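Local atomic coordinates of lactaldehyde dehydrogenase (Methanocaldococcus jannaschii, PDB entry 3PQA), a protein that oxidises lactaldehyde to lactate with NAD(+), which it prefers over NADP, as a step in the biosynthesis of coenzyme F420, and works as a homotetramer. Residues L31-E34 / E35-A39; G205-I208 / V209-E212; I40-A43 / E44-E48. All coordinates share one frame; numbering follows the deposited sequence.

Contact 1 of 3, residues L31-E34 / E35-A39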
loop_
_atom_site.group_PDB
_atom_site.type_symbol
_atom_site.label_atom_id
_atom_site.label_comp_id
_atom_site.label_asym_id
_atom_site.label_seq_id
_atom_site.Cartn_x
_atom_site.Cartn_y
_atom_site.Cartn_z
ATOM N N LEU B 31 23.104 -12.161 -35.435
ATOM C CA LEU B 31 23.161 -13.501 -34.889
ATOM C C LEU B 31 22.219 -14.440 -35.626
ATOM O O LEU B 31 21.118 -14.059 -36.014
ATOM C CB LEU B 31 22.807 -13.468 -33.398
ATOM C CG LEU B 31 23.888 -13.066 -32.397
ATOM C CD1 LEU B 31 24.471 -11.687 -32.683
ATOM C CD2 LEU B 31 23.290 -13.102 -31.002
ATOM N N SER B 32 22.676 -15.668 -35.843
ATOM C CA SER B 32 21.820 -16.724 -36.352
ATOM C C SER B 32 20.899 -17.217 -35.240
ATOM O O SER B 32 21.143 -16.940 -34.055
ATOM C CB SER B 32 22.681 -17.888 -36.830
ATOM O OG SER B 32 23.352 -18.467 -35.726
ATOM N N ARG B 33 19.851 -17.955 -35.612
ATOM C CA ARG B 33 18.965 -18.575 -34.624
ATOM C C ARG B 33 19.769 -19.458 -33.673
ATOM O O ARG B 33 19.501 -19.488 -32.467
ATOM C CB ARG B 33 17.853 -19.394 -35.294
ATOM C CG ARG B 33 16.888 -20.038 -34.283
ATOM C CD ARG B 33 15.665 -20.698 -34.933
ATOM N NE ARG B 33 14.898 -19.779 -35.775
ATOM C CZ ARG B 33 13.909 -18.990 -35.361
ATOM N NH1 ARG B 33 13.523 -18.968 -34.083
ATOM N NH2 ARG B 33 13.301 -18.211 -36.242
ATOM N N GLU B 34 20.769 -20.151 -34.213
ATOM C CA GLU B 34 21.598 -21.044 -33.410
ATOM C C GLU B 34 22.480 -20.265 -32.436
ATOM O O GLU B 34 22.725 -20.724 -31.321
ATOM C CB GLU B 34 22.441 -21.973 -34.296
ATOM C CG GLU B 34 22.958 -23.211 -33.571
ATOM C CD GLU B 34 21.855 -23.959 -32.841
ATOM O OE1 GLU B 34 20.799 -24.216 -33.458
ATOM O OE2 GLU B 34 22.042 -24.287 -31.650
ATOM N N GLU B 35 22.933 -19.080 -32.841
ATOM C CA GLU B 35 23.722 -18.229 -31.953
ATOM C C GLU B 35 22.823 -17.634 -30.869
ATOM O O GLU B 35 23.244 -17.516 -29.708
ATOM C CB GLU B 35 24.455 -17.136 -32.726
ATOM C CG GLU B 35 25.641 -17.680 -33.535
ATOM C CD GLU B 35 26.271 -16.655 -34.456
ATOM O OE1 GLU B 35 25.539 -15.839 -35.054
ATOM O OE2 GLU B 35 27.516 -16.686 -34.597
ATOM N N ALA B 36 21.587 -17.288 -31.250
ATOM C CA ALA B 36 20.564 -16.847 -30.289
ATOM C C ALA B 36 20.273 -17.940 -29.252
ATOM O O ALA B 36 20.248 -17.663 -28.053
ATOM C CB ALA B 36 19.278 -16.413 -31.012
ATOM N N LYS B 37 20.088 -19.183 -29.719
ATOM C CA LYS B 37 19.905 -20.344 -28.835
ATOM C C LYS B 37 21.049 -20.487 -27.840
ATOM O O LYS B 37 20.810 -20.716 -26.665
ATOM C CB LYS B 37 19.730 -21.648 -29.631
ATOM C CG LYS B 37 18.385 -21.746 -30.334
ATOM C CD LYS B 37 18.197 -23.054 -31.083
ATOM C CE LYS B 37 16.871 -23.020 -31.849
ATOM N NZ LYS B 37 16.851 -23.975 -33.006
ATOM N N GLU B 38 22.287 -20.352 -28.321
ATOM C CA GLU B 38 23.477 -20.451 -27.462
ATOM C C GLU B 38 23.536 -19.343 -26.416
ATOM O O GLU B 38 23.884 -19.591 -25.269
ATOM C CB GLU B 38 24.758 -20.420 -28.293
ATOM C CG GLU B 38 24.988 -21.639 -29.152
ATOM C CD GLU B 38 26.219 -21.489 -30.029
ATOM O OE1 GLU B 38 26.246 -22.097 -31.123
ATOM O OE2 GLU B 38 27.154 -20.751 -29.623
ATOM N N ALA B 39 23.208 -18.122 -26.822
ATOM C CA ALA B 39 23.156 -17.000 -25.890
ATOM C C ALA B 39 22.133 -17.243 -24.779
ATOM O O ALA B 39 22.371 -16.877 -23.629
ATOM C CB ALA B 39 22.846 -15.716 -26.618
#
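Glu35 turns back on Ser32, and the two residues grip each other by a reciprocal pair of bonds. The carboxylate oxygen OE1 of Glu35 accepts from the backbone N of Ser32 at 3.0 Å; the bond is nearly straight (166°) and meets the oxygen on its anti side, 15° out of the carboxylate plane. In return the backbone N of Glu35 donates to Ser32 OG, also at 3.0 Å. Ser32 OG sits between its own backbone N and carbonyl carbon (chi1 66°), which swings it over the first turn, against CG of Glu35. OE1 of Glu35 also touches Leu31, 3.3 Å from its CA, the two side chains crossing at about a right angle, and the other oxygen forms a salt bridge with Arg11. Were Glu35 replaced by alanine, the N-H of Ser32 would probably lose its acceptor and Arg11 this carboxylate, and the first turn would be less firmly held. At Ala36 the helical pattern takes over: its N donates to Ser32 O at 2.9 Å. Lys37 N bonds to Arg33 O at 2.8 Å, while its extended side chain packs CE 3.8 Å from Arg33 CG. The guanidinium of Arg33 is engaged elsewhere, by Glu207 and Asp206 of helix 201-210. Glu38 N closes the next turn on Glu34 O, and Ala39 N follows on Glu35 O. Serine at the N-cap and glutamate three residues later, each bonded to the other's backbone N, define the capping box that starts helix 33-44.

Contact 2 of 3, residues G205-I208 / V209-E212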
loop_
_atom_site.group_PDB
_atom_site.type_symbol
_atom_site.label_atom_id
_atom_site.label_comp_id
_atom_site.label_asym_id
_atom_site.label_seq_id
_atom_site.Cartn_x
_atom_site.Cartn_y
_atom_site.Cartn_z
ATOM N N GLY B 205 14.707 -11.993 -32.474
ATOM C CA GLY B 205 13.492 -11.671 -31.711
ATOM C C GLY B 205 12.575 -12.882 -31.612
ATOM O O GLY B 205 12.112 -13.234 -30.528
ATOM N N ASP B 206 12.345 -13.547 -32.744
ATOM C CA ASP B 206 11.515 -14.752 -32.775
ATOM C C ASP B 206 12.026 -15.860 -31.842
ATOM O O ASP B 206 11.233 -16.511 -31.152
ATOM C CB ASP B 206 11.407 -15.289 -34.206
ATOM C CG ASP B 206 10.448 -16.452 -34.317
ATOM O OD1 ASP B 206 9.221 -16.211 -34.254
ATOM O OD2 ASP B 206 10.917 -17.601 -34.445
ATOM N N GLU B 207 13.343 -16.087 -31.834
ATOM C CA GLU B 207 13.922 -17.112 -30.971
ATOM C C GLU B 207 13.723 -16.786 -29.484
ATOM O O GLU B 207 13.450 -17.678 -28.702
ATOM C CB GLU B 207 15.408 -17.375 -31.293
ATOM C CG GLU B 207 16.020 -18.534 -30.492
ATOM C CD GLU B 207 15.248 -19.845 -30.644
ATOM O OE1 GLU B 207 14.703 -20.105 -31.735
ATOM O OE2 GLU B 207 15.196 -20.627 -29.676
ATOM N N ILE B 208 13.832 -15.511 -29.112
ATOM C CA ILE B 208 13.612 -15.100 -27.728
ATOM C C ILE B 208 12.165 -15.379 -27.298
ATOM O O ILE B 208 11.916 -15.861 -26.188
ATOM C CB ILE B 208 13.951 -13.603 -27.519
ATOM C CG1 ILE B 208 15.466 -13.384 -27.668
ATOM C CG2 ILE B 208 13.457 -13.117 -26.150
ATOM C CD1 ILE B 208 15.908 -11.922 -27.561
ATOM N N VAL B 209 11.230 -15.106 -28.203
ATOM C CA VAL B 209 9.800 -15.317 -27.953
ATOM C C VAL B 209 9.449 -16.789 -27.806
ATOM O O VAL B 209 8.715 -17.164 -26.888
ATOM C CB VAL B 209 8.936 -14.670 -29.066
ATOM C CG1 VAL B 209 7.471 -15.047 -28.934
ATOM C CG2 VAL B 209 9.083 -13.156 -29.041
ATOM N N VAL B 210 9.983 -17.626 -28.699
ATOM C CA VAL B 210 9.623 -19.052 -28.745
ATOM C C VAL B 210 10.433 -19.962 -27.811
ATOM O O VAL B 210 9.942 -21.020 -27.406
ATOM C CB VAL B 210 9.652 -19.635 -30.201
ATOM C CG1 VAL B 210 8.723 -18.845 -31.124
ATOM C CG2 VAL B 210 11.087 -19.706 -30.768
ATOM N N ASN B 211 11.659 -19.560 -27.469
ATOM C CA ASN B 211 12.548 -20.411 -26.662
ATOM C C ASN B 211 11.964 -20.741 -25.289
ATOM O O ASN B 211 11.636 -19.839 -24.520
ATOM C CB ASN B 211 13.914 -19.752 -26.487
ATOM C CG ASN B 211 14.972 -20.728 -26.027
ATOM O OD1 ASN B 211 14.905 -21.268 -24.918
ATOM N ND2 ASN B 211 15.969 -20.958 -26.882
ATOM N N GLU B 212 11.877 -22.030 -24.970
ATOM C CA GLU B 212 11.210 -22.471 -23.740
ATOM C C GLU B 212 11.981 -22.152 -22.458
ATOM O O GLU B 212 11.433 -22.283 -21.360
ATOM C CB GLU B 212 10.851 -23.965 -23.826
ATOM C CG GLU B 212 9.945 -24.289 -25.017
ATOM C CD GLU B 212 8.927 -25.401 -24.756
ATOM O OE1 GLU B 212 8.191 -25.747 -25.710
ATOM O OE2 GLU B 212 8.854 -25.932 -23.618
#
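Glu207 and Asn211, one turn apart, are joined twice, once through the backbone and once through their side chains. Asn211 N donates to Glu207 O at 2.9 Å, and Asn211 ND2 donates to Glu207 OE2, likewise at 2.9 Å. The side-chain bond uses the anti lone pair of OE2 and is bent (142°), and the carboxylate and amide planes stand almost perpendicular, 88° apart. Glu207 reaches this position because its chain leaves with CG anti to the backbone N and then folds at chi2 (55°), carrying the carboxylate forward, toward the C-terminal end of the helix. Both its oxygens are used, OE2 by this amide and OE1 by Arg33; OE1 also lies 3.8 Å from CG2 of Val210. Further up, Val209 N bonds to Gly205 O, and Val210 N bonds to Asp206 O at 3.0 Å. Outside the turn, Asp206 spends its carboxylate on Lys232 and Arg33, Asn211 OD1 accepts from Lys213 N, and Val209 O accepts from Lys236 NZ. Ile208 O, in contrast, is buried with no partner in the model. Val209 CG2 rests 3.4 Å from Gly205 O; the side chain of Val209 touches Ile229 of helix 223-232 and lies about 7 Å from that of Val225, an NAD(+)-binding residue by similarity. The arrangement is a helix C-terminus: Asn211 is the first residue to leave helical torsions, ending helix 201-210 beside the probable NAD(+) site of the aldehyde dehydrogenase fold.

Contact 3 of 3, residues I40-A43 / E44-E48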
loop_
_atom_site.group_PDB
_atom_site.type_symbol
_atom_site.label_atom_id
_atom_site.label_comp_id
_atom_site.label_asym_id
_atom_site.label_seq_id
_atom_site.Cartn_x
_atom_site.Cartn_y
_atom_site.Cartn_z
ATOM N N ILE B 40 21.009 -17.874 -25.119
ATOM C CA ILE B 40 19.954 -18.147 -24.132
ATOM C C ILE B 40 20.392 -19.279 -23.191
ATOM O O ILE B 40 20.189 -19.196 -21.978
ATOM C CB ILE B 40 18.596 -18.443 -24.818
ATOM C CG1 ILE B 40 18.021 -17.157 -25.425
ATOM C CG2 ILE B 40 17.595 -19.093 -23.849
ATOM C CD1 ILE B 40 16.896 -17.390 -26.412
ATOM N N ASP B 41 21.002 -20.325 -23.757
ATOM C CA ASP B 41 21.555 -21.440 -22.968
ATOM C C ASP B 41 22.568 -20.947 -21.968
ATOM O O ASP B 41 22.570 -21.376 -20.817
ATOM C CB ASP B 41 22.245 -22.467 -23.868
ATOM C CG ASP B 41 21.273 -23.270 -24.685
ATOM O OD1 ASP B 41 20.085 -23.338 -24.305
ATOM O OD2 ASP B 41 21.699 -23.841 -25.716
ATOM N N THR B 42 23.448 -20.059 -22.426
ATOM C CA THR B 42 24.461 -19.456 -21.557
ATOM C C THR B 42 23.867 -18.548 -20.472
ATOM O O THR B 42 24.253 -18.661 -19.306
ATOM C CB THR B 42 25.578 -18.770 -22.386
ATOM O OG1 THR B 42 26.179 -19.743 -23.243
ATOM C CG2 THR B 42 26.657 -18.217 -21.489
ATOM N N ALA B 43 22.905 -17.692 -20.839
ATOM C CA ALA B 43 22.154 -16.874 -19.883
ATOM C C ALA B 43 21.530 -17.721 -18.768
ATOM O O ALA B 43 21.565 -17.340 -17.586
ATOM C CB ALA B 43 21.068 -16.059 -20.621
ATOM N N GLU B 44 20.991 -18.882 -19.149
ATOM C CA GLU B 44 20.370 -19.819 -18.212
ATOM C C GLU B 44 21.337 -20.184 -17.079
ATOM O O GLU B 44 20.926 -20.347 -15.921
ATOM C CB GLU B 44 19.913 -21.090 -18.950
ATOM C CG GLU B 44 19.104 -22.083 -18.104
ATOM C CD GLU B 44 18.914 -23.435 -18.782
ATOM O OE1 GLU B 44 19.649 -23.736 -19.741
ATOM O OE2 GLU B 44 18.032 -24.210 -18.355
ATOM N N LYS B 45 22.621 -20.316 -17.427
ATOM C CA LYS B 45 23.655 -20.726 -16.481
ATOM C C LYS B 45 23.891 -19.681 -15.396
ATOM O O LYS B 45 24.443 -20.004 -14.351
ATOM C CB LYS B 45 24.975 -21.040 -17.201
ATOM C CG LYS B 45 24.893 -22.249 -18.119
ATOM C CD LYS B 45 26.186 -22.485 -18.890
ATOM C CE LYS B 45 26.008 -23.621 -19.901
ATOM N NZ LYS B 45 27.256 -23.871 -20.675
ATOM N N TYR B 46 23.449 -18.443 -15.636
ATOM C CA TYR B 46 23.674 -17.371 -14.664
ATOM C C TYR B 46 22.442 -16.960 -13.869
ATOM O O TYR B 46 22.484 -15.966 -13.135
ATOM C CB TYR B 46 24.276 -16.155 -15.355
ATOM C CG TYR B 46 25.658 -16.426 -15.879
ATOM C CD1 TYR B 46 26.751 -16.517 -15.014
ATOM C CD2 TYR B 46 25.870 -16.604 -17.236
ATOM C CE1 TYR B 46 28.029 -16.781 -15.511
ATOM C CE2 TYR B 46 27.131 -16.856 -17.743
ATOM C CZ TYR B 46 28.201 -16.937 -16.884
ATOM O OH TYR B 46 29.438 -17.192 -17.419
ATOM N N LYS B 47 21.364 -17.733 -13.998
ATOM C CA LYS B 47 20.104 -17.452 -13.280
ATOM C C LYS B 47 20.282 -17.454 -11.766
ATOM O O LYS B 47 19.733 -16.594 -11.076
ATOM C CB LYS B 47 19.006 -18.440 -13.683
ATOM C CG LYS B 47 18.483 -18.237 -15.102
ATOM C CD LYS B 47 17.453 -19.306 -15.496
ATOM C CE LYS B 47 16.060 -19.030 -14.899
ATOM N NZ LYS B 47 15.096 -20.129 -15.242
ATOM N N GLU B 48 21.044 -18.420 -11.256
ATOM C CA GLU B 48 21.316 -18.486 -9.816
ATOM C C GLU B 48 22.129 -17.309 -9.302
ATOM O O GLU B 48 21.816 -16.757 -8.242
ATOM C CB GLU B 48 21.950 -19.827 -9.421
ATOM C CG GLU B 48 20.913 -20.935 -9.289
ATOM C CD GLU B 48 19.823 -20.594 -8.270
ATOM O OE1 GLU B 48 18.643 -20.489 -8.657
ATOM O OE2 GLU B 48 20.150 -20.428 -7.077
HETATM O O HOH W 1 27.948 -21.651 -21.902
#
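Thr42 and Tyr46 lie side by side and point the same way at a type I beta turn from Glu44 to Lys47, between helices 33-44 and 47-51. The methyl CG2 of Thr42 is 4.0 Å from CE2 of the Tyr46 ring. The ring meets the backbone as well: CD2 comes within 3.3 Å of Thr42 O, which approaches obliquely, while Ala43 O lies at the ring edge, near its plane. Tyr46 CG stands anti to its carbonyl carbon (chi1 -66°), carrying the ring back beside Thr42; outside the turn it packs on Pro190. The backbone records the change of course. Glu44 N still reaches back four residues to Ile40 O, but Lys45 N and Tyr46 N each reach back only three, to Thr42 O and Ala43 O. Glu44, in the conformer given, extends to Lys213, a salt bridge that is less certain because a second conformer is deposited; its CB rests 3.3 Å from Asp41 O. On the buried side, Ala43 packs on Val160 and Val162 of strand 160-165. Thr42 OG1, already bonded to Glu38 O, also shares a water with the extended chain of Lys45: the water is 2.9 Å from Thr42 OG1 and accepts from Lys45 NZ at 2.6 Å.

How the contacts relate
From the N terminus, contact 1 opens helix 33-44 and contact 3 lies at its C-terminal end and the turn that follows, their segments adjoining without a gap; contact 2 follows much later, at the end of helix 201-210. Each is local, rounding a turn and closing no long loop, and the three run in series, neither nested nor crossed. The long-range ties lie between them. Arg33 NH1 of contact 1 bridges Glu207 OE1 (2.9 Å) and Asp206 OD2 (3.0 Å) of contact 2, and Lys37 CG packs on Glu207 OE2. Farther along, Ile40 of contact 3 sets CG2 against Asn211 OD1 and CD1 near Ile208 CA. Helix 33-44 is thereby held against the end of helix 201-210 and the residue after it, at two levels.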